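Local coordinates for protein amorpha-4,11-diene synthase (Artemisia annua, PDB 4GAX) that probably converts farnesyl diphosphate into a cyclic sesquiterpene with release of diphosphate, as a plant class I terpene synthase, at residues F287-R293 against N527-F531; L455-N460 against L532-Y536; R220-V224 against L552-L556. All blocks are in the same frame, centred on the assembly; numbering follows the deposited sequence.

Interaction 1 (F287-R293 against N527-F531); sequences FWALASR and NLVHF
The ring of F531 lodges among F287, W288 and A291, where helix 282-292 meets helix 519-535 in the all-helical class I terpene synthase fold. The two short segments run nearer antiparallel than parallel, and their axes approach to 8.7 Å. The side chains of W288 and F531 lie roughly perpendicular, yet their flat groups meet obliquely, the phenyl ring inclined by 32° to the five-membered ring of W288. F531 CE2 makes the closest approach, over one face of the indole and 3.3 Å from W288 CG, with F531 CD2 beside it toward W288 CD1 and NE1. W288 CA in turn sits over a face of F531 as a CH-pi contact, 4.2 Å from the ring centroid. F531 holds CG anti to the backbone N (chi1 179°), which carries CD1 to within 3.6 Å of A291 CB and brings CE1 to F287 CD2. Replacing F531 by an alanine would probably leave that indole face without its aromatic partner and open a gap between W288 and F287. L528 CD2 borders the indole edge, 3.8 Å from W288 CD1, and a water links W288 NE1 to L528 O. By family resemblance, W288 probably lines the active-site cavity. At the far end N527 ND2 donates a nearly straight bond (168°) to S292 O, 2.8 Å away, the donor standing above the carbonyl plane of S292.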
ATOM      1  N   PHE A 287     -10.653   0.115   3.577  1.00 18.71           N
ATOM      2  CA  PHE A 287      -9.352   0.521   4.114  1.00 17.86           C
ATOM      3  C   PHE A 287      -8.240  -0.037   3.243  1.00 17.98           C
ATOM      4  O   PHE A 287      -7.250   0.633   2.964  1.00 20.26           O
ATOM      5  CB  PHE A 287      -9.187   0.064   5.577  1.00 24.01           C
ATOM      6  CG  PHE A 287      -8.025   0.714   6.288  1.00 28.17           C
ATOM      7  CD1 PHE A 287      -8.066   2.065   6.617  1.00 25.56           C
ATOM      8  CD2 PHE A 287      -6.896  -0.022   6.624  1.00 33.58           C
ATOM      9  CE1 PHE A 287      -6.986   2.679   7.264  1.00 28.80           C
ATOM     10  CE2 PHE A 287      -5.817   0.583   7.278  1.00 31.08           C
ATOM     11  CZ  PHE A 287      -5.860   1.933   7.592  1.00 22.20           C
ATOM     12  N   TRP A 288      -8.426  -1.265   2.788  1.00 21.44           N
ATOM     13  CA  TRP A 288      -7.487  -1.881   1.862  1.00 21.18           C
ATOM     14  C   TRP A 288      -7.463  -1.121   0.526  1.00 22.33           C
ATOM     15  O   TRP A 288      -6.379  -0.817  -0.020  1.00 21.11           O
ATOM     16  CB  TRP A 288      -7.912  -3.336   1.680  1.00 19.47           C
ATOM     17  CG  TRP A 288      -6.944  -4.245   1.031  1.00 23.34           C
ATOM     18  CD1 TRP A 288      -5.894  -3.912   0.227  1.00 21.54           C
ATOM     19  CD2 TRP A 288      -6.944  -5.672   1.125  1.00 22.93           C
ATOM     20  NE1 TRP A 288      -5.241  -5.052  -0.189  1.00 24.85           N
ATOM     21  CE2 TRP A 288      -5.869  -6.144   0.352  1.00 23.84           C
ATOM     22  CE3 TRP A 288      -7.755  -6.598   1.787  1.00 26.84           C
ATOM     23  CZ2 TRP A 288      -5.571  -7.507   0.231  1.00 22.01           C
ATOM     24  CZ3 TRP A 288      -7.456  -7.962   1.666  1.00 31.72           C
ATOM     25  CH2 TRP A 288      -6.377  -8.396   0.887  1.00 27.68           C
ATOM     26  N   ALA A 289      -8.644  -0.795  -0.004  1.00 17.50           N
ATOM     27  CA  ALA A 289      -8.705  -0.033  -1.256  1.00 20.72           C
ATOM     28  C   ALA A 289      -8.051   1.337  -1.059  1.00 15.43           C
ATOM     29  O   ALA A 289      -7.355   1.862  -1.954  1.00 17.08           O
ATOM     30  CB  ALA A 289     -10.144   0.134  -1.718  1.00 23.82           C
ATOM     31  N   LEU A 290      -8.268   1.906   0.127  1.00 15.26           N
ATOM     32  CA  LEU A 290      -7.746   3.228   0.463  1.00 19.00           C
ATOM     33  C   LEU A 290      -6.221   3.247   0.430  1.00 23.23           C
ATOM     34  O   LEU A 290      -5.608   4.294   0.212  1.00 19.91           O
ATOM     35  CB  LEU A 290      -8.249   3.644   1.845  1.00 18.31           C
ATOM     36  CG  LEU A 290      -7.844   5.037   2.333  1.00 24.89           C
ATOM     37  CD1 LEU A 290      -8.207   6.121   1.303  1.00 21.88           C
ATOM     38  CD2 LEU A 290      -8.490   5.329   3.682  1.00 29.04           C
ATOM     39  N   ALA A 291      -5.612   2.081   0.626  1.00 18.95           N
ATOM     40  CA  ALA A 291      -4.151   1.968   0.588  1.00 25.30           C
ATOM     41  C   ALA A 291      -3.567   2.087  -0.809  1.00 21.90           C
ATOM     42  O   ALA A 291      -2.462   2.625  -0.986  1.00 19.80           O
ATOM     43  CB  ALA A 291      -3.699   0.657   1.235  1.00 26.18           C
ATOM     44  N   SER A 292      -4.297   1.606  -1.817  1.00 18.07           N
ATOM     45  CA  SER A 292      -3.763   1.596  -3.184  1.00 17.60           C
ATOM     46  C   SER A 292      -3.388   3.005  -3.620  1.00 19.90           C
ATOM     47  O   SER A 292      -2.231   3.268  -3.968  1.00 22.12           O
ATOM     48  CB  SER A 292      -4.754   0.973  -4.178  1.00 23.37           C
ATOM     49  OG  SER A 292      -5.964   1.723  -4.233  1.00 26.81           O
ATOM     50  N   ARG A 293      -4.368   3.903  -3.598  1.00 14.15           N
ATOM     51  CA  ARG A 293      -4.126   5.331  -3.847  1.00 16.09           C
ATOM     52  C   ARG A 293      -5.114   6.113  -2.988  1.00 21.06           C
ATOM     53  O   ARG A 293      -6.316   5.842  -3.031  1.00 23.99           O
ATOM     54  CB  ARG A 293      -4.349   5.708  -5.318  1.00 18.47           C
ATOM     55  CG  ARG A 293      -3.402   5.101  -6.402  1.00 15.45           C
ATOM     56  CD  ARG A 293      -1.921   5.442  -6.177  1.00 23.51           C
ATOM     57  NE  ARG A 293      -1.612   6.871  -6.032  1.00 17.20           N
ATOM     58  CZ  ARG A 293      -0.888   7.585  -6.900  1.00 26.41           C
ATOM     59  NH1 ARG A 293      -0.434   7.023  -8.009  1.00 21.76           N
ATOM     60  NH2 ARG A 293      -0.620   8.872  -6.665  1.00 23.53           N
ATOM     61  N   ASN A 527       2.101   0.430  -3.107  1.00 14.44           N
ATOM     62  CA  ASN A 527       1.341   0.735  -1.897  1.00 16.14           C
ATOM     63  C   ASN A 527       0.628  -0.530  -1.435  1.00 18.69           C
ATOM     64  O   ASN A 527       0.626  -0.851  -0.247  1.00 19.24           O
ATOM     65  CB  ASN A 527       0.331   1.863  -2.141  1.00 15.99           C
ATOM     66  CG  ASN A 527       0.991   3.220  -2.336  1.00 22.57           C
ATOM     67  OD1 ASN A 527       2.155   3.431  -1.949  1.00 17.32           O
ATOM     68  ND2 ASN A 527       0.248   4.151  -2.932  1.00 14.28           N
ATOM     69  N   LEU A 528       0.028  -1.256  -2.379  1.00 17.10           N
ATOM     70  CA  LEU A 528      -0.647  -2.507  -2.025  1.00 16.28           C
ATOM     71  C   LEU A 528       0.329  -3.526  -1.441  1.00 21.38           C
ATOM     72  O   LEU A 528      -0.040  -4.300  -0.560  1.00 18.29           O
ATOM     73  CB  LEU A 528      -1.396  -3.108  -3.224  1.00 15.04           C
ATOM     74  CG  LEU A 528      -2.656  -2.317  -3.609  1.00 21.03           C
ATOM     75  CD1 LEU A 528      -3.255  -2.852  -4.910  1.00 29.16           C
ATOM     76  CD2 LEU A 528      -3.695  -2.373  -2.491  1.00 19.08           C
ATOM     77  N   VAL A 529       1.570  -3.537  -1.919  1.00 16.41           N
ATOM     78  CA  VAL A 529       2.573  -4.439  -1.320  1.00 19.50           C
ATOM     79  C   VAL A 529       2.912  -4.012   0.107  1.00 13.91           C
ATOM     80  O   VAL A 529       2.971  -4.841   1.013  1.00 20.50           O
ATOM     81  CB  VAL A 529       3.891  -4.477  -2.154  1.00 23.64           C
ATOM     82  CG1 VAL A 529       4.947  -5.324  -1.449  1.00 26.44           C
ATOM     83  CG2 VAL A 529       3.630  -5.034  -3.548  1.00 24.16           C
ATOM     84  N   HIS A 530       3.128  -2.717   0.318  1.00 16.47           N
ATOM     85  CA  HIS A 530       3.420  -2.231   1.672  1.00 18.89           C
ATOM     86  C   HIS A 530       2.235  -2.421   2.615  1.00 23.68           C
ATOM     87  O   HIS A 530       2.405  -2.660   3.820  1.00 21.62           O
ATOM     88  CB  HIS A 530       3.861  -0.761   1.634  1.00 18.13           C
ATOM     89  CG  HIS A 530       5.256  -0.576   1.127  1.00 18.92           C
ATOM     90  ND1 HIS A 530       5.622   0.469   0.307  1.00 21.29           N
ATOM     91  CD2 HIS A 530       6.375  -1.309   1.333  1.00 15.84           C
ATOM     92  CE1 HIS A 530       6.910   0.369   0.022  1.00 19.64           C
ATOM     93  NE2 HIS A 530       7.389  -0.706   0.627  1.00 23.00           N
ATOM     94  N   PHE A 531       1.030  -2.348   2.061  1.00 18.54           N
ATOM     95  CA  PHE A 531      -0.164  -2.621   2.868  1.00 19.47           C
ATOM     96  C   PHE A 531      -0.154  -4.001   3.522  1.00 19.63           C
ATOM     97  O   PHE A 531      -0.742  -4.206   4.612  1.00 21.30           O
ATOM     98  CB  PHE A 531      -1.443  -2.445   2.039  1.00 18.43           C
ATOM     99  CG  PHE A 531      -2.685  -2.730   2.815  1.00 25.03           C
ATOM    100  CD1 PHE A 531      -3.115  -1.843   3.789  1.00 27.95           C
ATOM    101  CD2 PHE A 531      -3.410  -3.891   2.598  1.00 23.61           C
ATOM    102  CE1 PHE A 531      -4.259  -2.099   4.526  1.00 27.34           C
ATOM    103  CE2 PHE A 531      -4.566  -4.153   3.333  1.00 27.93           C
ATOM    104  CZ  PHE A 531      -4.989  -3.252   4.296  1.00 24.32           C
TER
HETATM  105  O   HOH W   1      -2.396  -5.831  -1.020  1.00 22.81           O

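Interaction 2 (L455-N460 against L532-Y536); sequences LGRRLN and LDVLY
The Y536 ring is covered on both faces: N460 CB lies over one, 3.7 Å from the ring centroid and 18° off the normal in a CH-pi contact, and L535 CB, from its own segment, lies over the other. This joins the ends of helices 447-461 and 519-535 in the class I terpene synthase fold; N460 opens a sequence resembling the family's second metal-binding motif (NSE/DTE). The N460 amide plane is turned only 17° from the ring, with N460 CG 3.4 Å from Y536 CE2. L459 CB and G456 O approach the ring obliquely, G456 O standing 3.6 Å from Y536 CE1. Y536 follows the end of helix 519-535, where the backbone departs from helical angles, and its CG, anti to the carbonyl carbon (chi1 -60°), sends the ring across to N460. One turn back the contact becomes aliphatic. The L459 and L532 side chains meet nearly square, L459 CD1 reaching L532 CB at 4.0 Å, while L459 CB packs on Y536 CB at 3.9 Å. A turn earlier on helix 447-461, L455 packs on V500, W504 and I507 of helix 489-513. With no side chain on G456, its backbone meets leucine directly: L532 CD1 comes within 4.1 Å of G456 CA.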
ATOM      1  N   LEU A 455       5.547 -12.828  -0.523  1.00 28.54           N
ATOM      2  CA  LEU A 455       5.675 -12.035   0.698  1.00 30.91           C
ATOM      3  C   LEU A 455       4.379 -12.083   1.509  1.00 27.55           C
ATOM      4  O   LEU A 455       4.408 -12.207   2.731  1.00 30.31           O
ATOM      5  CB  LEU A 455       6.007 -10.585   0.346  1.00 26.89           C
ATOM      6  CG  LEU A 455       6.050  -9.567   1.496  1.00 28.89           C
ATOM      7  CD1 LEU A 455       7.072  -9.952   2.549  1.00 26.91           C
ATOM      8  CD2 LEU A 455       6.360  -8.187   0.954  1.00 30.75           C
ATOM      9  N   GLY A 456       3.248 -11.980   0.814  1.00 30.44           N
ATOM     10  CA  GLY A 456       1.942 -12.036   1.446  1.00 29.31           C
ATOM     11  C   GLY A 456       1.734 -13.348   2.177  1.00 37.58           C
ATOM     12  O   GLY A 456       1.190 -13.371   3.288  1.00 33.92           O
ATOM     13  N   ARG A 457       2.171 -14.439   1.554  1.00 33.10           N
ATOM     14  CA  ARG A 457       2.072 -15.749   2.168  1.00 32.34           C
ATOM     15  C   ARG A 457       2.997 -15.832   3.375  1.00 30.80           C
ATOM     16  O   ARG A 457       2.609 -16.359   4.416  1.00 38.97           O
ATOM     17  CB  ARG A 457       2.408 -16.841   1.147  1.00 36.94           C
ATOM     18  CG  ARG A 457       1.947 -18.235   1.529  1.00 55.21           C
ATOM     19  CD  ARG A 457       2.394 -19.271   0.495  1.00 69.32           C
ATOM     20  NE  ARG A 457       3.789 -19.074   0.103  1.00 80.73           N
ATOM     21  CZ  ARG A 457       4.837 -19.381   0.865  1.00 90.19           C
ATOM     22  NH1 ARG A 457       4.659 -19.903   2.073  1.00 94.73           N
ATOM     23  NH2 ARG A 457       6.065 -19.162   0.419  1.00 90.95           N
ATOM     24  N   ARG A 458       4.215 -15.302   3.246  1.00 32.92           N
ATOM     25  CA  ARG A 458       5.174 -15.345   4.352  1.00 35.29           C
ATOM     26  C   ARG A 458       4.699 -14.504   5.533  1.00 39.30           C
ATOM     27  O   ARG A 458       4.824 -14.915   6.688  1.00 39.19           O
ATOM     28  CB  ARG A 458       6.563 -14.859   3.917  1.00 32.11           C
ATOM     29  CG  ARG A 458       7.195 -15.639   2.765  1.00 45.57           C
ATOM     30  CD  ARG A 458       7.710 -17.001   3.198  1.00 62.64           C
ATOM     31  NE  ARG A 458       8.110 -17.811   2.048  1.00 75.18           N
ATOM     32  CZ  ARG A 458       8.693 -19.004   2.130  1.00 86.21           C
ATOM     33  NH1 ARG A 458       8.958 -19.539   3.314  1.00 91.14           N
ATOM     34  NH2 ARG A 458       9.014 -19.663   1.024  1.00 87.50           N
ATOM     35  N   LEU A 459       4.171 -13.318   5.247  1.00 29.98           N
ATOM     36  CA  LEU A 459       3.732 -12.425   6.322  1.00 33.77           C
ATOM     37  C   LEU A 459       2.544 -13.025   7.071  1.00 36.63           C
ATOM     38  O   LEU A 459       2.437 -12.895   8.295  1.00 41.32           O
ATOM     39  CB  LEU A 459       3.391 -11.036   5.779  1.00 33.46           C
ATOM     40  CG  LEU A 459       4.624 -10.208   5.384  1.00 32.79           C
ATOM     41  CD1 LEU A 459       4.218  -8.880   4.756  1.00 32.81           C
ATOM     42  CD2 LEU A 459       5.528  -9.978   6.600  1.00 32.26           C
ATOM     43  N   ASN A 460       1.665 -13.696   6.333  1.00 36.43           N
ATOM     44  CA  ASN A 460       0.499 -14.342   6.935  1.00 38.02           C
ATOM     45  C   ASN A 460       0.880 -15.602   7.719  1.00 49.36           C
ATOM     46  O   ASN A 460       0.216 -15.954   8.690  1.00 54.00           O
ATOM     47  CB  ASN A 460      -0.555 -14.655   5.868  1.00 32.40           C
ATOM     48  CG  ASN A 460      -1.886 -15.087   6.464  1.00 54.90           C
ATOM     49  OD1 ASN A 460      -2.132 -14.920   7.661  1.00 51.96           O
ATOM     50  ND2 ASN A 460      -2.759 -15.636   5.621  1.00 62.57           N
ATOM     51  N   LEU A 532       0.512  -4.960   2.887  1.00 19.95           N
ATOM     52  CA  LEU A 532       0.519  -6.331   3.426  1.00 21.94           C
ATOM     53  C   LEU A 532       1.114  -6.342   4.822  1.00 25.68           C
ATOM     54  O   LEU A 532       0.734  -7.163   5.666  1.00 25.75           O
ATOM     55  CB  LEU A 532       1.310  -7.291   2.527  1.00 24.64           C
ATOM     56  CG  LEU A 532       0.875  -7.486   1.065  1.00 30.08           C
ATOM     57  CD1 LEU A 532       1.990  -8.164   0.251  1.00 31.13           C
ATOM     58  CD2 LEU A 532      -0.398  -8.290   0.991  1.00 26.76           C
ATOM     59  N   ASP A 533       2.037  -5.414   5.070  1.00 26.58           N
ATOM     60  CA  ASP A 533       2.666  -5.311   6.386  1.00 27.22           C
ATOM     61  C   ASP A 533       1.650  -4.890   7.442  1.00 25.88           C
ATOM     62  O   ASP A 533       1.772  -5.268   8.602  1.00 22.66           O
ATOM     63  CB  ASP A 533       3.839  -4.321   6.350  1.00 25.75           C
ATOM     64  CG  ASP A 533       4.919  -4.656   7.370  1.00 42.12           C
ATOM     65  OD1 ASP A 533       5.208  -5.862   7.579  1.00 37.05           O
ATOM     66  OD2 ASP A 533       5.479  -3.714   7.966  1.00 47.63           O
ATOM     67  N   VAL A 534       0.646  -4.112   7.033  1.00 22.99           N
ATOM     68  CA  VAL A 534      -0.444  -3.696   7.919  1.00 23.78           C
ATOM     69  C   VAL A 534      -1.491  -4.795   8.014  1.00 27.02           C
ATOM     70  O   VAL A 534      -2.009  -5.113   9.094  1.00 27.20           O
ATOM     71  CB  VAL A 534      -1.125  -2.412   7.383  1.00 23.85           C
ATOM     72  CG1 VAL A 534      -2.459  -2.175   8.089  1.00 30.63           C
ATOM     73  CG2 VAL A 534      -0.185  -1.209   7.555  1.00 23.41           C
ATOM     74  N   LEU A 535      -1.809  -5.380   6.869  1.00 24.67           N
ATOM     75  CA  LEU A 535      -2.763  -6.483   6.822  1.00 36.05           C
ATOM     76  C   LEU A 535      -2.351  -7.598   7.784  1.00 37.93           C
ATOM     77  O   LEU A 535      -3.163  -8.086   8.574  1.00 38.89           O
ATOM     78  CB  LEU A 535      -2.838  -7.036   5.397  1.00 33.81           C
ATOM     79  CG  LEU A 535      -4.205  -7.432   4.839  1.00 44.49           C
ATOM     80  CD1 LEU A 535      -4.086  -8.609   3.868  1.00 38.55           C
ATOM     81  CD2 LEU A 535      -5.209  -7.711   5.946  1.00 32.29           C
ATOM     82  N   TYR A 536      -1.080  -7.983   7.731  1.00 25.97           N
ATOM     83  CA  TYR A 536      -0.621  -9.122   8.515  1.00 33.30           C
ATOM     84  C   TYR A 536       0.271  -8.732   9.696  1.00 45.39           C
ATOM     85  O   TYR A 536       1.222  -9.440  10.012  1.00 55.93           O
ATOM     86  CB  TYR A 536       0.099 -10.123   7.606  1.00 30.77           C
ATOM     87  CG  TYR A 536      -0.784 -10.652   6.494  1.00 37.41           C
ATOM     88  CD1 TYR A 536      -0.487 -10.393   5.163  1.00 41.05           C
ATOM     89  CD2 TYR A 536      -1.923 -11.399   6.779  1.00 36.30           C
ATOM     90  CE1 TYR A 536      -1.291 -10.868   4.142  1.00 36.19           C
ATOM     91  CE2 TYR A 536      -2.737 -11.874   5.763  1.00 42.86           C
ATOM     92  CZ  TYR A 536      -2.414 -11.606   4.447  1.00 44.64           C
ATOM     93  OH  TYR A 536      -3.217 -12.075   3.432  1.00 50.30           O
TER

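Interaction 3 (R220-V224 against L552-L556); sequences RIEAV and LVKSL
Helix 219-232 crosses helix 547-557 steeply within the all-alpha fold of a plant terpene synthase. The short segments make an angle of 73°, with a closest axis approach of 10.1 Å, room enough for a layer of aliphatic side chains. L556 occupies the middle of that layer and divides its two methyls: CD1 meets V224 CG1 at 3.7 Å and I221 CG1 at 4.0 Å, whereas CD2 rests against R220 CG, 3.8 Å away, as the two side chains run alongside each other, pointing opposite ways. I221 also sends CG2 to L552 CD2, 3.9 Å distant, its side chain set crosswise to that leucine. At the more exposed side V224 CG2 packs on S555 OG. Set between its backbone N and carbonyl carbon (chi1 78°), S555 OG turns back along its own helix and donates to L552 O, 2.8 Å away; the same carbonyl oxygen also accepts from L556 N. The polar end of R220 bends away from the leucine: NH2 bonds to F248 O, and NE donates to a water 3.0 Å away that in turn donates to L556 O. An aliphatic layer with one water bridge at its margin thus joins steeply crossed helices, consistent with the all-alpha architecture of the family.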
ATOM      1  N   ARG A 220      -0.686   7.960   3.388  1.00 17.87           N
ATOM      2  CA  ARG A 220      -1.749   8.623   4.164  1.00 17.53           C
ATOM      3  C   ARG A 220      -1.562   8.396   5.666  1.00 16.99           C
ATOM      4  O   ARG A 220      -1.893   9.259   6.502  1.00 18.75           O
ATOM      5  CB  ARG A 220      -3.136   8.127   3.728  1.00 20.31           C
ATOM      6  CG  ARG A 220      -4.318   8.890   4.350  1.00 17.09           C
ATOM      7  CD  ARG A 220      -4.330  10.356   3.924  1.00 18.92           C
ATOM      8  NE  ARG A 220      -5.576  11.008   4.338  1.00 17.74           N
ATOM      9  CZ  ARG A 220      -5.852  12.299   4.167  1.00 23.66           C
ATOM     10  NH1 ARG A 220      -4.961  13.111   3.597  1.00 19.52           N
ATOM     11  NH2 ARG A 220      -7.026  12.778   4.574  1.00 20.80           N
ATOM     12  N   ILE A 221      -1.024   7.236   6.024  1.00 19.18           N
ATOM     13  CA  ILE A 221      -0.750   6.967   7.438  1.00 18.34           C
ATOM     14  C   ILE A 221       0.448   7.814   7.897  1.00 18.10           C
ATOM     15  O   ILE A 221       0.480   8.292   9.033  1.00 23.35           O
ATOM     16  CB  ILE A 221      -0.469   5.465   7.689  1.00 18.68           C
ATOM     17  CG1 ILE A 221      -1.720   4.643   7.356  1.00 19.02           C
ATOM     18  CG2 ILE A 221      -0.059   5.212   9.123  1.00 23.62           C
ATOM     19  CD1 ILE A 221      -1.495   3.110   7.450  1.00 21.97           C
ATOM     20  N   GLU A 222       1.441   7.992   7.033  1.00 17.04           N
ATOM     21  CA  GLU A 222       2.562   8.889   7.386  1.00 23.05           C
ATOM     22  C   GLU A 222       2.072  10.314   7.641  1.00 23.03           C
ATOM     23  O   GLU A 222       2.475  10.952   8.613  1.00 23.55           O
ATOM     24  CB  GLU A 222       3.652   8.883   6.315  1.00 25.59           C
ATOM     25  CG  GLU A 222       4.709  10.000   6.453  1.00 19.07           C
ATOM     26  CD  GLU A 222       5.623   9.827   7.666  1.00 30.97           C
ATOM     27  OE1 GLU A 222       5.578   8.751   8.322  1.00 22.53           O
ATOM     28  OE2 GLU A 222       6.408  10.772   7.961  1.00 26.54           O
ATOM     29  N   ALA A 223       1.173  10.795   6.794  1.00 16.53           N
ATOM     30  CA  ALA A 223       0.671  12.156   6.928  1.00 16.90           C
ATOM     31  C   ALA A 223       0.017  12.384   8.282  1.00 22.22           C
ATOM     32  O   ALA A 223       0.309  13.379   8.954  1.00 25.28           O
ATOM     33  CB  ALA A 223      -0.311  12.495   5.786  1.00 17.74           C
ATOM     34  N   VAL A 224      -0.844  11.463   8.704  1.00 21.92           N
ATOM     35  CA  VAL A 224      -1.506  11.624  10.003  1.00 19.90           C
ATOM     36  C   VAL A 224      -0.496  11.698  11.138  1.00 25.27           C
ATOM     37  O   VAL A 224      -0.735  12.389  12.130  1.00 22.63           O
ATOM     38  CB  VAL A 224      -2.569  10.513  10.311  1.00 34.53           C
ATOM     39  CG1 VAL A 224      -3.413  10.219   9.102  1.00 47.71           C
ATOM     40  CG2 VAL A 224      -1.911   9.251  10.790  1.00 36.06           C
ATOM     41  N   LEU A 552      -5.427   2.648  13.224  1.00 29.23           N
ATOM     42  CA  LEU A 552      -5.054   3.180  11.924  1.00 29.27           C
ATOM     43  C   LEU A 552      -6.314   3.627  11.195  1.00 30.10           C
ATOM     44  O   LEU A 552      -6.345   4.715  10.606  1.00 27.15           O
ATOM     45  CB  LEU A 552      -4.309   2.134  11.078  1.00 26.00           C
ATOM     46  CG  LEU A 552      -2.914   1.704  11.548  1.00 34.64           C
ATOM     47  CD1 LEU A 552      -2.355   0.648  10.615  1.00 34.82           C
ATOM     48  CD2 LEU A 552      -1.950   2.885  11.647  1.00 29.59           C
ATOM     49  N   VAL A 553      -7.351   2.788  11.240  1.00 34.63           N
ATOM     50  CA  VAL A 553      -8.624   3.110  10.598  1.00 27.31           C
ATOM     51  C   VAL A 553      -9.208   4.388  11.199  1.00 28.50           C
ATOM     52  O   VAL A 553      -9.630   5.290  10.477  1.00 26.12           O
ATOM     53  CB  VAL A 553      -9.631   1.947  10.735  1.00 23.99           C
ATOM     54  CG1 VAL A 553     -10.976   2.327  10.120  1.00 24.55           C
ATOM     55  CG2 VAL A 553      -9.073   0.694  10.083  1.00 28.67           C
ATOM     56  N   LYS A 554      -9.219   4.478  12.527  1.00 23.68           N
ATOM     57  CA  LYS A 554      -9.754   5.673  13.178  1.00 24.19           C
ATOM     58  C   LYS A 554      -8.936   6.923  12.855  1.00 22.24           C
ATOM     59  O   LYS A 554      -9.496   8.007  12.667  1.00 21.80           O
ATOM     60  CB  LYS A 554      -9.832   5.484  14.695  1.00 32.27           C
ATOM     61  CG  LYS A 554     -10.769   4.372  15.139  1.00 37.10           C
ATOM     62  CD  LYS A 554     -11.207   4.595  16.588  1.00 45.25           C
ATOM     63  CE  LYS A 554     -11.574   3.285  17.265  1.00 62.56           C
ATOM     64  NZ  LYS A 554     -12.064   3.508  18.664  1.00 71.36           N
ATOM     65  N   SER A 555      -7.616   6.769  12.776  1.00 24.67           N
ATOM     66  CA  SER A 555      -6.751   7.910  12.512  1.00 27.84           C
ATOM     67  C   SER A 555      -6.982   8.442  11.101  1.00 27.87           C
ATOM     68  O   SER A 555      -6.845   9.638  10.841  1.00 29.03           O
ATOM     69  CB  SER A 555      -5.278   7.545  12.730  1.00 28.54           C
ATOM     70  OG  SER A 555      -4.762   6.807  11.637  1.00 35.23           O
ATOM     71  N   LEU A 556      -7.353   7.553  10.186  1.00 22.72           N
ATOM     72  CA  LEU A 556      -7.634   7.962   8.807  1.00 23.45           C
ATOM     73  C   LEU A 556      -9.076   8.442   8.570  1.00 26.01           C
ATOM     74  O   LEU A 556      -9.311   9.408   7.826  1.00 21.80           O
ATOM     75  CB  LEU A 556      -7.275   6.821   7.833  1.00 20.63           C
ATOM     76  CG  LEU A 556      -5.886   6.921   7.204  1.00 31.80           C
ATOM     77  CD1 LEU A 556      -4.824   6.911   8.267  1.00 34.68           C
ATOM     78  CD2 LEU A 556      -5.619   5.823   6.137  1.00 32.63           C
TER
HETATM   79  O   HOH W   2      -8.241  10.125   5.359  1.00 20.26           O

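Interaction 1 lies about 3 Å from the chain centre and is the most buried; interactions 2 and 3, about 12 and 13 Å out, are partly buried. Helix 519-535 serves both interaction 1 and interaction 2 along successive turns, and W288 CH2 packs on L535 CD1 at 3.8 Å. Helix 547-557, next in the chain, brings interaction 3 alongside: F287 CE1 lies 3.6 Å from L556 CD2. V534 CG1 and L552 CD1 join interactions 2 and 3. The chemistry of the three contacts differs with depth: aromatic packing with a direct amide-to-carbonyl bond in 1, a tyrosine against asparagine and leucines in 2, aliphatic packing in 3. Both 1 and 3 include a water bridge to a backbone carbonyl.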